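Local coordinates for putative short-chain oxidoreductase (Thermus thermophilus, PDB 2YUT), which binds NADP in a Rossmann-type fold and probably works as an oxidoreductase of the short-chain dehydrogenase/reductase family, at residues 92-97 / 138-143. Sequence-based numbering, arbitrary orientation.
Sequences EMLAAH and KGALEA. With NAP (NADP nicotinamide-adenine-dinucleotide phosphate), chain B.
Lys-138 and His-97 cross at about a right angle, a worked example of how a lysine of one helix passes a histidine of another to reach a bound cofactor. From CB the lysine chain bends at CG (chi2 -57°), then runs extended, bringing CD 3.8 Å from His-97 CD2. CE comes closer, 3.2 Å from His-97 CD2 and 3.4 Å from NAP O2D. NZ lies 3.0 Å from His-97 CD2, at the carbon edge of the ring and in its plane, a contact without a hydrogen bond; it donates to both hydroxyls of the nicotinamide ribose, NAP O3D at 2.9 Å and NAP O2D at 3.1 Å, as SDR lysines commonly do, and to Phe-119 O. On the ring's other side, His-97 ND1 fixes its rotation with a 2.9 Å bond to Met-93 O. Replacing His-97 with an alanine would probably open a gap beside CD and CE of the lysine and leave Met-93 O without its side-chain donor. One turn earlier, Leu-94 CD1 meets Ala-140 CB at 4.1 Å; both residues also pack against their counterparts in the second subunit. Segments 92-97 and 138-143, on helices 89-107 and 132-153, run the same general way, 36° apart, next to the end of strand 114-119.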
ATOM      1  N   GLU A  92     -10.642   0.584   4.009  1.00 25.38           N
ATOM      2  CA  GLU A  92     -10.836   1.840   4.734  1.00 27.80           C
ATOM      3  C   GLU A  92      -9.494   2.501   5.012  1.00 19.87           C
ATOM      4  O   GLU A  92      -9.358   3.725   4.900  1.00 22.83           O
ATOM      5  CB  GLU A  92     -11.557   1.597   6.064  1.00 31.56           C
ATOM      6  CG  GLU A  92     -12.939   0.977   5.918  1.00 53.50           C
ATOM      7  CD  GLU A  92     -13.694   0.901   7.233  1.00 58.43           C
ATOM      8  OE1 GLU A  92     -13.098   0.463   8.241  1.00 66.68           O
ATOM      9  OE2 GLU A  92     -14.888   1.268   7.254  1.00 59.00           O
HETATM   10  N   MSE A  93      -8.508   1.684   5.378  1.00 16.45           N
HETATM   11  CA  MSE A  93      -7.169   2.177   5.678  1.00 23.56           C
HETATM   12  C   MSE A  93      -6.499   2.769   4.444  1.00 26.26           C
HETATM   13  O   MSE A  93      -5.907   3.848   4.511  1.00 21.43           O
HETATM   14  CB  MSE A  93      -6.306   1.052   6.250  1.00 16.76           C
HETATM   15  CG  MSE A  93      -6.660   0.657   7.681  1.00 29.42           C
HETATM   16 SE   MSE A  93      -6.460   2.126   8.963  1.00 29.22          SE
HETATM   17  CE  MSE A  93      -8.332   2.588   9.145  1.00 21.81           C
ATOM     18  N   LEU A  94      -6.590   2.059   3.322  1.00 23.00           N
ATOM     19  CA  LEU A  94      -6.000   2.530   2.074  1.00 23.55           C
ATOM     20  C   LEU A  94      -6.677   3.818   1.606  1.00 19.59           C
ATOM     21  O   LEU A  94      -6.021   4.725   1.097  1.00 20.08           O
ATOM     22  CB  LEU A  94      -6.114   1.454   0.984  1.00 20.59           C
ATOM     23  CG  LEU A  94      -5.029   0.366   0.959  1.00 23.75           C
ATOM     24  CD1 LEU A  94      -3.698   0.999   0.595  1.00 25.82           C
ATOM     25  CD2 LEU A  94      -4.918  -0.321   2.311  1.00 41.57           C
ATOM     26  N   ALA A  95      -7.990   3.895   1.778  1.00 13.52           N
ATOM     27  CA  ALA A  95      -8.731   5.084   1.374  1.00 23.70           C
ATOM     28  C   ALA A  95      -8.308   6.289   2.216  1.00 19.26           C
ATOM     29  O   ALA A  95      -7.990   7.351   1.683  1.00 15.21           O
ATOM     30  CB  ALA A  95     -10.231   4.845   1.528  1.00 17.73           C
ATOM     31  N   ALA A  96      -8.291   6.109   3.533  1.00 20.16           N
ATOM     32  CA  ALA A  96      -7.928   7.187   4.444  1.00 23.02           C
ATOM     33  C   ALA A  96      -6.488   7.664   4.299  1.00 22.37           C
ATOM     34  O   ALA A  96      -6.241   8.871   4.255  1.00 22.02           O
ATOM     35  CB  ALA A  96      -8.191   6.764   5.888  1.00 14.98           C
ATOM     36  N   HIS A  97      -5.542   6.730   4.214  1.00 13.20           N
ATOM     37  CA  HIS A  97      -4.129   7.100   4.102  1.00 18.62           C
ATOM     38  C   HIS A  97      -3.572   7.360   2.706  1.00 19.02           C
ATOM     39  O   HIS A  97      -2.859   8.343   2.497  1.00 20.02           O
ATOM     40  CB  HIS A  97      -3.237   6.042   4.756  1.00 15.52           C
ATOM     41  CG  HIS A  97      -3.467   5.870   6.221  1.00 16.29           C
ATOM     42  ND1 HIS A  97      -4.484   5.093   6.729  1.00 23.22           N
ATOM     43  CD2 HIS A  97      -2.790   6.351   7.291  1.00  9.54           C
ATOM     44  CE1 HIS A  97      -4.421   5.097   8.049  1.00 17.57           C
ATOM     45  NE2 HIS A  97      -3.401   5.852   8.415  1.00 18.22           N
ATOM     46  N   LYS A 138       0.322   2.529   5.103  1.00 15.60           N
ATOM     47  CA  LYS A 138       1.521   3.363   5.231  1.00 15.84           C
ATOM     48  C   LYS A 138       2.630   2.870   4.316  1.00 22.28           C
ATOM     49  O   LYS A 138       3.412   3.665   3.794  1.00 20.95           O
ATOM     50  CB  LYS A 138       2.023   3.387   6.680  1.00 18.63           C
ATOM     51  CG  LYS A 138       1.133   4.175   7.634  1.00 20.07           C
ATOM     52  CD  LYS A 138       0.941   5.616   7.168  1.00 18.76           C
ATOM     53  CE  LYS A 138       0.263   6.464   8.248  1.00 12.81           C
ATOM     54  NZ  LYS A 138      -0.179   7.793   7.712  1.00 13.65           N
ATOM     55  N   GLY A 139       2.701   1.553   4.129  1.00 18.82           N
ATOM     56  CA  GLY A 139       3.714   1.009   3.250  1.00 20.96           C
ATOM     57  C   GLY A 139       3.451   1.511   1.840  1.00 19.14           C
ATOM     58  O   GLY A 139       4.377   1.842   1.102  1.00 19.82           O
ATOM     59  N   ALA A 140       2.176   1.578   1.474  1.00 18.53           N
ATOM     60  CA  ALA A 140       1.771   2.043   0.149  1.00 21.52           C
ATOM     61  C   ALA A 140       2.042   3.537  -0.018  1.00 22.58           C
ATOM     62  O   ALA A 140       2.548   3.975  -1.053  1.00 21.16           O
ATOM     63  CB  ALA A 140       0.289   1.760  -0.071  1.00 13.77           C
ATOM     64  N   LEU A 141       1.708   4.313   1.007  1.00 20.54           N
ATOM     65  CA  LEU A 141       1.906   5.751   0.956  1.00 20.54           C
ATOM     66  C   LEU A 141       3.368   6.111   0.750  1.00 14.00           C
ATOM     67  O   LEU A 141       3.686   6.949  -0.087  1.00 17.80           O
ATOM     68  CB  LEU A 141       1.397   6.418   2.242  1.00 22.00           C
ATOM     69  CG  LEU A 141       1.615   7.937   2.324  1.00 25.71           C
ATOM     70  CD1 LEU A 141       0.956   8.616   1.125  1.00 19.01           C
ATOM     71  CD2 LEU A 141       1.039   8.484   3.624  1.00 17.01           C
ATOM     72  N   GLU A 142       4.258   5.474   1.506  1.00 12.00           N
ATOM     73  CA  GLU A 142       5.681   5.766   1.391  1.00 19.35           C
ATOM     74  C   GLU A 142       6.233   5.372   0.028  1.00 24.10           C
ATOM     75  O   GLU A 142       7.065   6.080  -0.535  1.00 21.44           O
ATOM     76  CB  GLU A 142       6.479   5.055   2.493  1.00 23.39           C
ATOM     77  CG  GLU A 142       6.026   5.370   3.916  1.00 26.96           C
ATOM     78  CD  GLU A 142       7.045   4.938   4.963  1.00 33.52           C
ATOM     79  OE1 GLU A 142       7.710   3.902   4.756  1.00 37.97           O
ATOM     80  OE2 GLU A 142       7.179   5.625   5.996  1.00 36.16           O
ATOM     81  N   ALA A 143       5.764   4.247  -0.504  1.00 21.35           N
ATOM     82  CA  ALA A 143       6.227   3.783  -1.805  1.00 19.22           C
ATOM     83  C   ALA A 143       5.726   4.735  -2.881  1.00 17.09           C
ATOM     84  O   ALA A 143       6.456   5.082  -3.806  1.00 22.17           O
ATOM     85  CB  ALA A 143       5.721   2.351  -2.078  1.00 16.72           C
TER
HETATM   86  PA  NAP B 500      -6.288  12.042  14.134  1.00 17.20           P
HETATM   87  O1A NAP B 500      -7.361  10.845  14.217  1.00 15.17           O
HETATM   88  O2A NAP B 500      -6.226  12.848  15.374  1.00 15.79           O
HETATM   89  O5B NAP B 500      -6.717  12.924  12.860  1.00 18.56           O
HETATM   90  C5B NAP B 500      -6.987  12.295  11.606  1.00 15.52           C
HETATM   91  C4B NAP B 500      -7.395  13.341  10.569  1.00 20.89           C
HETATM   92  O4B NAP B 500      -7.637  12.664   9.323  1.00 20.90           O
HETATM   93  C3B NAP B 500      -8.711  14.008  10.978  1.00 20.66           C
HETATM   94  O3B NAP B 500      -8.656  15.408  10.688  1.00 24.78           O
HETATM   95  C2B NAP B 500      -9.723  13.327  10.058  1.00 19.79           C
HETATM   96  O2B NAP B 500     -10.795  14.230   9.778  1.00 21.54           O
HETATM   97  C1B NAP B 500      -8.852  13.224   8.807  1.00 17.35           C
HETATM   98  N9A NAP B 500      -9.476  12.316   7.820  1.00 23.60           N
HETATM   99  C8A NAP B 500      -9.678  11.010   7.984  1.00 19.38           C
HETATM  100  N7A NAP B 500     -10.291  10.518   6.910  1.00 21.90           N
HETATM  101  C5A NAP B 500     -10.479  11.517   6.055  1.00 15.59           C
HETATM  102  C6A NAP B 500     -11.072  11.620   4.803  1.00 24.31           C
HETATM  103  N6A NAP B 500     -11.593  10.546   4.214  1.00 15.51           N
HETATM  104  N1A NAP B 500     -11.114  12.817   4.201  1.00 20.22           N
HETATM  105  C2A NAP B 500     -10.601  13.889   4.781  1.00 22.83           C
HETATM  106  N3A NAP B 500     -10.031  13.830   5.971  1.00 12.63           N
HETATM  107  C4A NAP B 500      -9.957  12.665   6.631  1.00 20.19           C
HETATM  108  O3  NAP B 500      -4.894  11.331  13.747  1.00 16.51           O
HETATM  109  PN  NAP B 500      -3.461  12.036  13.959  1.00 19.25           P
HETATM  110  O1N NAP B 500      -2.801  11.446  15.146  1.00 18.87           O
HETATM  111  O2N NAP B 500      -3.604  13.507  13.887  1.00 19.76           O
HETATM  112  O5D NAP B 500      -2.627  11.537  12.675  1.00 18.99           O
HETATM  113  C5D NAP B 500      -2.314  12.436  11.608  1.00 18.84           C
HETATM  114  C4D NAP B 500      -1.392  11.776  10.578  1.00 15.42           C
HETATM  115  O4D NAP B 500      -0.207  11.358  11.283  1.00 17.45           O
HETATM  116  C3D NAP B 500      -2.027  10.501  10.019  1.00 17.59           C
HETATM  117  O3D NAP B 500      -1.502  10.190   8.725  1.00 19.98           O
HETATM  118  C2D NAP B 500      -1.557   9.465  11.036  1.00 18.43           C
HETATM  119  O2D NAP B 500      -1.579   8.145  10.486  1.00 18.66           O
HETATM  120  C1D NAP B 500      -0.108   9.928  11.169  1.00 15.66           C
HETATM  121  N1N NAP B 500       0.596   9.315  12.318  1.00 18.11           N
HETATM  122  C2N NAP B 500       0.048   9.400  13.604  1.00 16.99           C
HETATM  123  C3N NAP B 500       0.711   8.818  14.678  1.00 20.84           C
HETATM  124  C7N NAP B 500       0.118   8.916  16.086  1.00 26.68           C
HETATM  125  O7N NAP B 500       0.584   8.262  17.017  1.00 22.87           O
HETATM  126  N7N NAP B 500      -0.921   9.739  16.200  1.00 13.22           N
HETATM  127  C4N NAP B 500       1.914   8.153  14.476  1.00 25.48           C
HETATM  128  C5N NAP B 500       2.464   8.066  13.201  1.00 28.51           C
HETATM  129  C6N NAP B 500       1.809   8.644  12.120  1.00 23.26           C
HETATM  130  P2B NAP B 500     -12.131  14.273  10.676  1.00 34.07           P
HETATM  131  O1X NAP B 500     -11.692  14.071  12.212  1.00 30.57           O
HETATM  132  O2X NAP B 500     -12.669  15.786  10.547  1.00 29.87           O
HETATM  133  O3X NAP B 500     -13.136  13.276  10.242  1.00 35.27           O